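Local coordinates for protein lytic Polysaccharide Monooxygenase (Phytophthora infestans, PDB 6Z5Y) that probably cleaves pectin oxidatively with a copper ion, as the secreted monooxygenase domain of a longer protein from a plant-pathogenic oomycete, at residues Phe53-Ser58 against Glu101-Asp106; Ser58-Asn63 against Tyr148-Gln153. One frame throughout, in Å; residues are numbered along the deposited sequence.

Both contacts use the short helix 56-60, which lies against one face of the five-stranded antiparallel sheet and touches two neighbouring strands of it. Contact 1 joins the start of the helix to strand 100-104 and is partly buried; its chemistry is polar, a carboxylate and a tryptophan of the strand meeting backbone N-H groups and an arginine. Contact 2 joins the end of the helix and the turn after it to strand 143-155; it is more deeply buried and mostly apolar, with one hydrogen bond at its border. Tyr-148 links the two, pairing through its backbone with Glu-101 while its side chain packs on Val-56 and Arg-57.

Contact 1 (Phe53-Ser58 against Glu101-Asp106); sequences FKDVRS and EIWLDD
Arg-57 lays CD over one face of the Trp-103 indole, 3.6 Å from the centroid of the five-membered ring in a CH-pi contact. CG stands anti to the backbone N (chi1 -180°) and the chain runs on extended to NE. The guanidinium plane is 87° from the indole and presents its edge to it, with Arg-57 NH1 3.3 Å from Trp-103 CE3. The cation-pi contact is off-centre, Arg-57 CZ lying 4.8 Å from the centroid of the Trp-103 six-membered ring. Arg-57 NH1 also donates to Asp-105 O at 2.9 Å, in the guanidinium plane. Helix 56-60 packs here on the five-stranded antiparallel sheet, and Glu-101 of strand 100-104 meets its N-terminus: Val-56 N donates to Glu-101 OE1 (2.8 Å) and Arg-57 N to Glu-101 OE2 (2.9 Å). Beside it Asp-55 is the N-cap, its OD1 accepting from Ser-58 N. The helix dipole would probably favour the negative charge of Glu-101, and the nearby Asp-55 carboxylate oppose it. Trp-103 NE1 reaches Glu-101 OE2 at 2.8 Å from the face opposite Arg-57 N, which helps to hold the indole's rotation. Asp-55 OD2 lies at the indole edge, 3.6 Å from Trp-103 CZ2.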
ATOM      1  N   PHE A  53      16.814   2.219  -1.872  1.00 12.97           N
ATOM      2  CA  PHE A  53      15.399   2.245  -1.467  1.00 13.36           C
ATOM      3  C   PHE A  53      15.151   3.444  -0.566  1.00 12.91           C
ATOM      4  O   PHE A  53      15.886   3.657   0.405  1.00 14.73           O
ATOM      5  CB  PHE A  53      15.038   0.943  -0.775  1.00 13.60           C
ATOM      6  CG  PHE A  53      13.597   0.901  -0.357  1.00 13.19           C
ATOM      7  CD1 PHE A  53      12.569   0.738  -1.285  1.00 12.82           C
ATOM      8  CD2 PHE A  53      13.266   1.065   0.959  1.00 13.17           C
ATOM      9  CE1 PHE A  53      11.249   0.688  -0.868  1.00 12.61           C
ATOM     10  CE2 PHE A  53      11.947   1.027   1.370  1.00 13.41           C
ATOM     11  CZ  PHE A  53      10.940   0.832   0.451  1.00 12.21           C
ATOM     12  N   LYS A  54      14.059   4.129  -0.843  1.00 12.32           N
ATOM     13  CA  LYS A  54      13.581   5.249  -0.013  1.00 12.79           C
ATOM     14  C   LYS A  54      12.230   4.850   0.612  1.00 11.75           C
ATOM     15  O   LYS A  54      12.106   4.751   1.828  1.00 12.97           O
ATOM     16  CB  LYS A  54      13.473   6.543  -0.821  1.00 13.38           C
ATOM     17  CG  LYS A  54      12.974   7.719   0.020  1.00 19.68           C
ATOM     18  CD  LYS A  54      12.826   9.028  -0.714  1.00 22.96           C
ATOM     19  N   ASP A  55      11.243   4.615  -0.235  1.00 10.80           N
ATOM     20  CA  ASP A  55       9.879   4.269   0.203  1.00  9.68           C
ATOM     21  C   ASP A  55       9.200   3.526  -0.947  1.00  8.57           C
ATOM     22  O   ASP A  55       9.769   3.392  -2.057  1.00  9.20           O
ATOM     23  CB  ASP A  55       9.135   5.505   0.667  1.00 10.36           C
ATOM     24  CG  ASP A  55       9.197   6.664  -0.323  1.00  9.81           C
ATOM     25  OD1 ASP A  55       9.056   6.413  -1.519  1.00 10.64           O
ATOM     26  OD2 ASP A  55       9.334   7.829   0.104  1.00 11.64           O
ATOM     27  N   VAL A  56       8.039   2.971  -0.677  1.00  8.26           N
ATOM     28  CA  VAL A  56       7.388   2.126  -1.697  1.00  7.97           C
ATOM     29  C   VAL A  56       6.909   2.978  -2.874  1.00  7.70           C
ATOM     30  O   VAL A  56       6.995   2.513  -4.015  1.00  7.97           O
ATOM     31  CB  VAL A  56       6.282   1.264  -1.077  1.00  8.22           C
ATOM     32  CG1 VAL A  56       5.679   0.344  -2.120  1.00  8.44           C
ATOM     33  CG2 VAL A  56       6.810   0.433   0.081  1.00  9.14           C
ATOM     34  N   ARG A  57       6.417   4.177  -2.607  1.00  7.30           N
ATOM     35  CA  ARG A  57       5.959   5.025  -3.707  1.00  7.33           C
ATOM     36  C   ARG A  57       7.105   5.285  -4.676  1.00  7.48           C
ATOM     37  O   ARG A  57       6.892   5.241  -5.908  1.00  8.47           O
ATOM     38  CB  ARG A  57       5.403   6.346  -3.170  1.00  7.38           C
ATOM     39  CG  ARG A  57       4.920   7.245  -4.288  1.00  7.64           C
ATOM     40  CD  ARG A  57       4.178   8.451  -3.741  1.00  7.44           C
ATOM     41  NE  ARG A  57       3.572   9.174  -4.859  1.00  7.93           N
ATOM     42  CZ  ARG A  57       2.760  10.219  -4.702  1.00  7.60           C
ATOM     43  NH1 ARG A  57       2.553  10.706  -3.497  1.00  7.97           N
ATOM     44  NH2 ARG A  57       2.119  10.739  -5.733  1.00  8.31           N
ATOM     45  N   SER A  58       8.290   5.563  -4.169  1.00  8.15           N
ATOM     46  CA  SER A  58       9.489   5.862  -4.987  0.50  8.80           C
ATOM     47  C   SER A  58       9.894   4.618  -5.782  1.00  9.11           C
ATOM     48  O   SER A  58      10.446   4.723  -6.859  1.00 10.14           O
ATOM     49  CB  SER A  58      10.635   6.337  -4.123  0.50  8.40           C
ATOM     50  OG  SER A  58      10.314   7.589  -3.515  0.50  8.33           O
ATOM     51  N   GLU A 101       2.392   2.121   2.881  1.00  7.31           N
ATOM     52  CA  GLU A 101       2.363   3.544   3.177  1.00  7.31           C
ATOM     53  C   GLU A 101       1.140   4.175   2.544  1.00  6.59           C
ATOM     54  O   GLU A 101       0.579   3.674   1.571  1.00  6.93           O
ATOM     55  CB  GLU A 101       3.663   4.199   2.746  1.00  8.57           C
ATOM     56  CG  GLU A 101       3.916   4.076   1.269  1.00  8.78           C
ATOM     57  CD  GLU A 101       5.364   4.303   0.874  1.00  8.65           C
ATOM     58  OE1 GLU A 101       6.246   3.596   1.418  1.00  9.44           O
ATOM     59  OE2 GLU A 101       5.611   5.105  -0.025  1.00  8.50           O
ATOM     60  N   ILE A 102       0.766   5.305   3.117  1.00  6.45           N
ATOM     61  CA  ILE A 102      -0.365   6.137   2.642  1.00  6.55           C
ATOM     62  C   ILE A 102       0.157   7.546   2.442  1.00  6.42           C
ATOM     63  O   ILE A 102       0.811   8.115   3.354  1.00  7.10           O
ATOM     64  CB  ILE A 102      -1.526   6.122   3.630  1.00  6.63           C
ATOM     65  CG1 ILE A 102      -2.059   4.716   3.850  1.00  7.05           C
ATOM     66  CG2 ILE A 102      -2.650   7.045   3.152  1.00  7.49           C
ATOM     67  CD1 ILE A 102      -3.060   4.568   4.976  1.00  8.61           C
ATOM     68  N   TRP A 103      -0.173   8.116   1.296  1.00  6.65           N
ATOM     69  CA  TRP A 103       0.132   9.504   0.934  1.00  6.62           C
ATOM     70  C   TRP A 103      -1.157  10.262   0.696  1.00  6.40           C
ATOM     71  O   TRP A 103      -2.132   9.695   0.192  1.00  7.26           O
ATOM     72  CB  TRP A 103       0.950   9.522  -0.351  1.00  6.76           C
ATOM     73  CG  TRP A 103       2.305   8.907  -0.265  1.00  7.33           C
ATOM     74  CD1 TRP A 103       2.612   7.581  -0.165  1.00  7.32           C
ATOM     75  CD2 TRP A 103       3.540   9.599  -0.330  1.00  7.77           C
ATOM     76  NE1 TRP A 103       3.968   7.406  -0.149  1.00  7.93           N
ATOM     77  CE2 TRP A 103       4.565   8.633  -0.252  1.00  7.94           C
ATOM     78  CE3 TRP A 103       3.895  10.951  -0.484  1.00  8.55           C
ATOM     79  CZ2 TRP A 103       5.911   8.960  -0.357  1.00  9.28           C
ATOM     80  CZ3 TRP A 103       5.234  11.274  -0.586  1.00 10.04           C
ATOM     81  CH2 TRP A 103       6.218  10.283  -0.507  1.00 10.88           C
ATOM     82  N   LEU A 104      -1.148  11.539   1.013  1.00  6.52           N
ATOM     83  CA  LEU A 104      -2.213  12.482   0.623  1.00  7.06           C
ATOM     84  C   LEU A 104      -1.540  13.508  -0.271  1.00  7.21           C
ATOM     85  O   LEU A 104      -0.671  14.281   0.201  1.00  7.46           O
ATOM     86  CB  LEU A 104      -2.859  13.137   1.851  1.00  7.73           C
ATOM     87  CG  LEU A 104      -3.463  12.167   2.842  1.00  7.85           C
ATOM     88  CD1 LEU A 104      -4.026  12.911   4.025  1.00  9.37           C
ATOM     89  CD2 LEU A 104      -4.533  11.289   2.219  1.00  8.91           C
ATOM     90  N   ASP A 105      -1.807  13.447  -1.556  1.00  7.06           N
ATOM     91  CA  ASP A 105      -0.966  14.129  -2.554  1.00  7.08           C
ATOM     92  C   ASP A 105       0.491  13.794  -2.232  1.00  6.87           C
ATOM     93  O   ASP A 105       0.832  12.593  -2.129  1.00  6.97           O
ATOM     94  CB  ASP A 105      -1.346  15.603  -2.696  1.00  7.74           C
ATOM     95  CG  ASP A 105      -2.800  15.780  -3.128  1.00  8.37           C
ATOM     96  OD1 ASP A 105      -3.240  14.972  -3.949  1.00  8.25           O
ATOM     97  OD2 ASP A 105      -3.421  16.766  -2.670  1.00 10.18           O
ATOM     98  N   ASP A 106       1.344  14.789  -2.130  1.00  7.14           N
ATOM     99  CA  ASP A 106       2.798  14.612  -1.943  1.00  7.64           C
ATOM    100  C   ASP A 106       3.219  14.590  -0.460  1.00  7.36           C
ATOM    101  O   ASP A 106       4.399  14.683  -0.214  1.00  8.94           O
ATOM    102  CB  ASP A 106       3.563  15.656  -2.741  1.00  7.49           C
ATOM    103  CG  ASP A 106       3.115  17.084  -2.509  1.00  7.80           C
ATOM    104  OD1 ASP A 106       2.306  17.304  -1.573  1.00  9.44           O
ATOM    105  OD2 ASP A 106       3.554  17.976  -3.270  1.00  9.26           O
TER

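Contact 2 (Ser58-Asn63 against Tyr148-Gln153); sequences SLMDGN and YWLALQ
A helix packed on the face of a beta-sheet forms this contact, where the last turn of helix 56-60 lies over strand 143-155 and points Met-60 at the strand. Met-60 has CG anti to its carbonyl carbon (chi1 -64°), and from there the extended chain carries SD and CE to the strand. The sulfur sits in plane at the edge of the Tyr-148 ring, Met-60 SD to Tyr-148 CD2 3.9 Å, a Met-aromatic contact of the edge type. The methyl reaches further along the strand: Met-60 CE is 3.6 Å from Trp-149 O and 3.9 Å from Leu-150 CD1. Beside it, Leu-59 CD2 meets Leu-150 CD2 at 4.0 Å, the two side chains crossing at about a right angle. At the more exposed border Tyr-148 OH donates to Asp-61 OD1, 2.7 Å away, on the syn side of a carboxylate whose plane is 63° from the ring. Asp-61 OD2 is taken by a salt bridge to Arg-57 NE, so the carboxylate has a partner for each oxygen. Beyond the helix a type II turn from Met-60 to Asn-63 has Gly-62 at positive phi. The Trp-149 side chain points away from the helix and stacks on the copper ligand Tyr-164, placing this packing on the reverse of the strand that backs the copper site, within the immunoglobulin-like beta-sandwich characteristic of lytic polysaccharide monooxygenases.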
ATOM      1  N   SER A  58       8.290   5.563  -4.169  1.00  8.15           N
ATOM      2  CA  SER A  58       9.489   5.862  -4.987  0.50  8.80           C
ATOM      3  C   SER A  58       9.894   4.618  -5.782  1.00  9.11           C
ATOM      4  O   SER A  58      10.446   4.723  -6.859  1.00 10.14           O
ATOM      5  CB  SER A  58      10.635   6.337  -4.123  0.50  8.40           C
ATOM      6  OG  SER A  58      10.314   7.589  -3.515  0.50  8.33           O
ATOM      7  N   LEU A  59       9.732   3.453  -5.174  1.00  8.83           N
ATOM      8  CA  LEU A  59      10.051   2.177  -5.839  1.00  9.27           C
ATOM      9  C   LEU A  59       9.118   1.927  -7.022  1.00  9.53           C
ATOM     10  O   LEU A  59       9.563   1.470  -8.087  1.00 10.77           O
ATOM     11  CB  LEU A  59       9.968   1.037  -4.829  1.00  9.92           C
ATOM     12  CG  LEU A  59      10.173  -0.383  -5.349  1.00 11.30           C
ATOM     13  CD1 LEU A  59      11.591  -0.557  -5.851  1.00 16.14           C
ATOM     14  CD2 LEU A  59       9.839  -1.361  -4.242  1.00 12.84           C
ATOM     15  N   MET A  60       7.843   2.189  -6.813  1.00  8.21           N
ATOM     16  CA  MET A  60       6.821   1.797  -7.811  1.00  8.12           C
ATOM     17  C   MET A  60       6.568   2.880  -8.870  1.00  7.75           C
ATOM     18  O   MET A  60       6.378   2.520 -10.045  1.00  9.07           O
ATOM     19  CB  MET A  60       5.506   1.437  -7.122  1.00  7.32           C
ATOM     20  CG  MET A  60       5.621   0.222  -6.232  1.00  8.17           C
ATOM     21  SD  MET A  60       4.002  -0.358  -5.766  1.00  8.65           S
ATOM     22  CE  MET A  60       4.443  -1.740  -4.719  1.00  9.06           C
ATOM     23  N   ASP A  61       6.463   4.144  -8.480  1.00  8.60           N
ATOM     24  CA  ASP A  61       6.001   5.174  -9.413  1.00  9.21           C
ATOM     25  C   ASP A  61       6.958   5.260 -10.603  1.00  9.65           C
ATOM     26  O   ASP A  61       8.166   5.393 -10.450  1.00 10.74           O
ATOM     27  CB  ASP A  61       5.939   6.528  -8.738  1.00  8.94           C
ATOM     28  CG  ASP A  61       4.697   6.827  -7.931  1.00  8.81           C
ATOM     29  OD1 ASP A  61       3.794   5.954  -7.843  1.00 10.26           O
ATOM     30  OD2 ASP A  61       4.615   7.984  -7.439  1.00  9.87           O
ATOM     31  N   GLY A  62       6.400   5.216 -11.796  1.00 10.36           N
ATOM     32  CA  GLY A  62       7.192   5.336 -13.019  1.00 11.69           C
ATOM     33  C   GLY A  62       8.009   4.107 -13.359  1.00 11.36           C
ATOM     34  O   GLY A  62       8.801   4.159 -14.319  1.00 14.16           O
ATOM     35  N   ASN A  63       7.871   3.042 -12.610  1.00 10.48           N
ATOM     36  CA  ASN A  63       8.681   1.836 -12.844  1.00  9.68           C
ATOM     37  C   ASN A  63       7.803   0.819 -13.520  1.00  9.04           C
ATOM     38  O   ASN A  63       6.864   0.307 -12.917  1.00  9.87           O
ATOM     39  CB  ASN A  63       9.184   1.289 -11.532  1.00 11.46           C
ATOM     40  CG  ASN A  63      10.044   0.085 -11.675  1.00 11.53           C
ATOM     41  OD1 ASN A  63      10.068  -0.541 -12.755  1.00 11.04           O
ATOM     42  ND2 ASN A  63      10.657  -0.243 -10.548  1.00 15.00           N
ATOM     43  N   TYR A 148       0.231   2.303  -1.133  1.00  6.53           N
ATOM     44  CA  TYR A 148       1.214   1.402  -1.752  1.00  6.61           C
ATOM     45  C   TYR A 148       1.544   0.318  -0.749  1.00  6.69           C
ATOM     46  O   TYR A 148       1.857   0.640   0.411  1.00  7.62           O
ATOM     47  CB  TYR A 148       2.481   2.153  -2.106  1.00  7.40           C
ATOM     48  CG  TYR A 148       2.326   3.286  -3.085  1.00  7.45           C
ATOM     49  CD1 TYR A 148       1.937   4.546  -2.693  1.00  8.03           C
ATOM     50  CD2 TYR A 148       2.600   3.082  -4.437  1.00  8.65           C
ATOM     51  CE1 TYR A 148       1.803   5.574  -3.642  1.00  8.73           C
ATOM     52  CE2 TYR A 148       2.478   4.082  -5.383  1.00  8.72           C
ATOM     53  CZ  TYR A 148       2.073   5.332  -4.983  1.00  9.58           C
ATOM     54  OH  TYR A 148       1.961   6.376  -5.881  1.00 10.13           O
ATOM     55  N   TRP A 149       1.591  -0.901  -1.226  1.00  6.93           N
ATOM     56  CA  TRP A 149       1.950  -2.045  -0.371  1.00  6.88           C
ATOM     57  C   TRP A 149       2.781  -2.999  -1.229  1.00  6.89           C
ATOM     58  O   TRP A 149       2.329  -3.429  -2.301  1.00  7.89           O
ATOM     59  CB  TRP A 149       0.696  -2.732   0.162  1.00  7.46           C
ATOM     60  CG  TRP A 149       0.880  -3.955   1.004  1.00  7.34           C
ATOM     61  CD1 TRP A 149       1.923  -4.269   1.818  1.00  8.23           C
ATOM     62  CD2 TRP A 149      -0.094  -4.997   1.153  1.00  7.70           C
ATOM     63  NE1 TRP A 149       1.682  -5.465   2.436  1.00  8.96           N
ATOM     64  CE2 TRP A 149       0.433  -5.917   2.078  1.00  8.31           C
ATOM     65  CE3 TRP A 149      -1.367  -5.215   0.620  1.00  8.03           C
ATOM     66  CZ2 TRP A 149      -0.278  -7.065   2.458  1.00  8.54           C
ATOM     67  CZ3 TRP A 149      -2.051  -6.347   0.981  1.00  8.70           C
ATOM     68  CH2 TRP A 149      -1.523  -7.261   1.884  1.00  8.89           C
ATOM     69  N   LEU A 150       3.990  -3.275  -0.770  1.00  7.82           N
ATOM     70  CA  LEU A 150       4.838  -4.305  -1.388  1.00  7.86           C
ATOM     71  C   LEU A 150       4.775  -5.532  -0.510  1.00  8.23           C
ATOM     72  O   LEU A 150       5.418  -5.595   0.553  1.00  9.61           O
ATOM     73  CB  LEU A 150       6.254  -3.780  -1.497  1.00  9.16           C
ATOM     74  CG  LEU A 150       7.188  -4.697  -2.277  1.00 10.14           C
ATOM     75  CD1 LEU A 150       6.859  -4.652  -3.742  1.00 10.87           C
ATOM     76  CD2 LEU A 150       8.631  -4.410  -2.007  1.00 13.43           C
ATOM     77  N   ALA A 151       3.923  -6.475  -0.924  1.00  7.92           N
ATOM     78  CA  ALA A 151       3.753  -7.717  -0.172  1.00  8.52           C
ATOM     79  C   ALA A 151       4.834  -8.686  -0.604  1.00  8.93           C
ATOM     80  O   ALA A 151       5.190  -8.799  -1.786  1.00 10.11           O
ATOM     81  CB  ALA A 151       2.389  -8.283  -0.421  1.00  9.50           C
ATOM     82  N   LEU A 152       5.401  -9.350   0.376  1.00  9.19           N
ATOM     83  CA  LEU A 152       6.464 -10.360   0.213  1.00  9.96           C
ATOM     84  C   LEU A 152       5.821 -11.709   0.530  1.00  9.95           C
ATOM     85  O   LEU A 152       5.260 -11.874   1.629  1.00 10.84           O
ATOM     86  CB  LEU A 152       7.606 -10.044   1.176  1.00 10.41           C
ATOM     87  CG  LEU A 152       8.126  -8.612   1.144  1.00 11.19           C
ATOM     88  CD1 LEU A 152       9.110  -8.413   2.286  1.00 12.71           C
ATOM     89  CD2 LEU A 152       8.783  -8.295  -0.198  1.00 12.01           C
ATOM     90  N   GLN A 153       5.857 -12.655  -0.396  1.00 10.71           N
ATOM     91  CA  GLN A 153       5.168 -13.951  -0.133  0.70 12.51           C
ATOM     92  C   GLN A 153       5.980 -15.044  -0.808  1.00 11.98           C
ATOM     93  O   GLN A 153       6.740 -14.791  -1.753  1.00 14.21           O
ATOM     94  CB  GLN A 153       3.687 -13.975  -0.566  0.70 13.48           C
ATOM     95  CG  GLN A 153       2.941 -15.289  -0.271  0.70 13.46           C
ATOM     96  CD  GLN A 153       1.477 -15.281  -0.671  0.70 14.35           C
ATOM     97  OE1 GLN A 153       1.063 -14.573  -1.600  0.70 17.30           O
ATOM     98  NE2 GLN A 153       0.685 -16.100   0.008  0.70 15.15           N
TER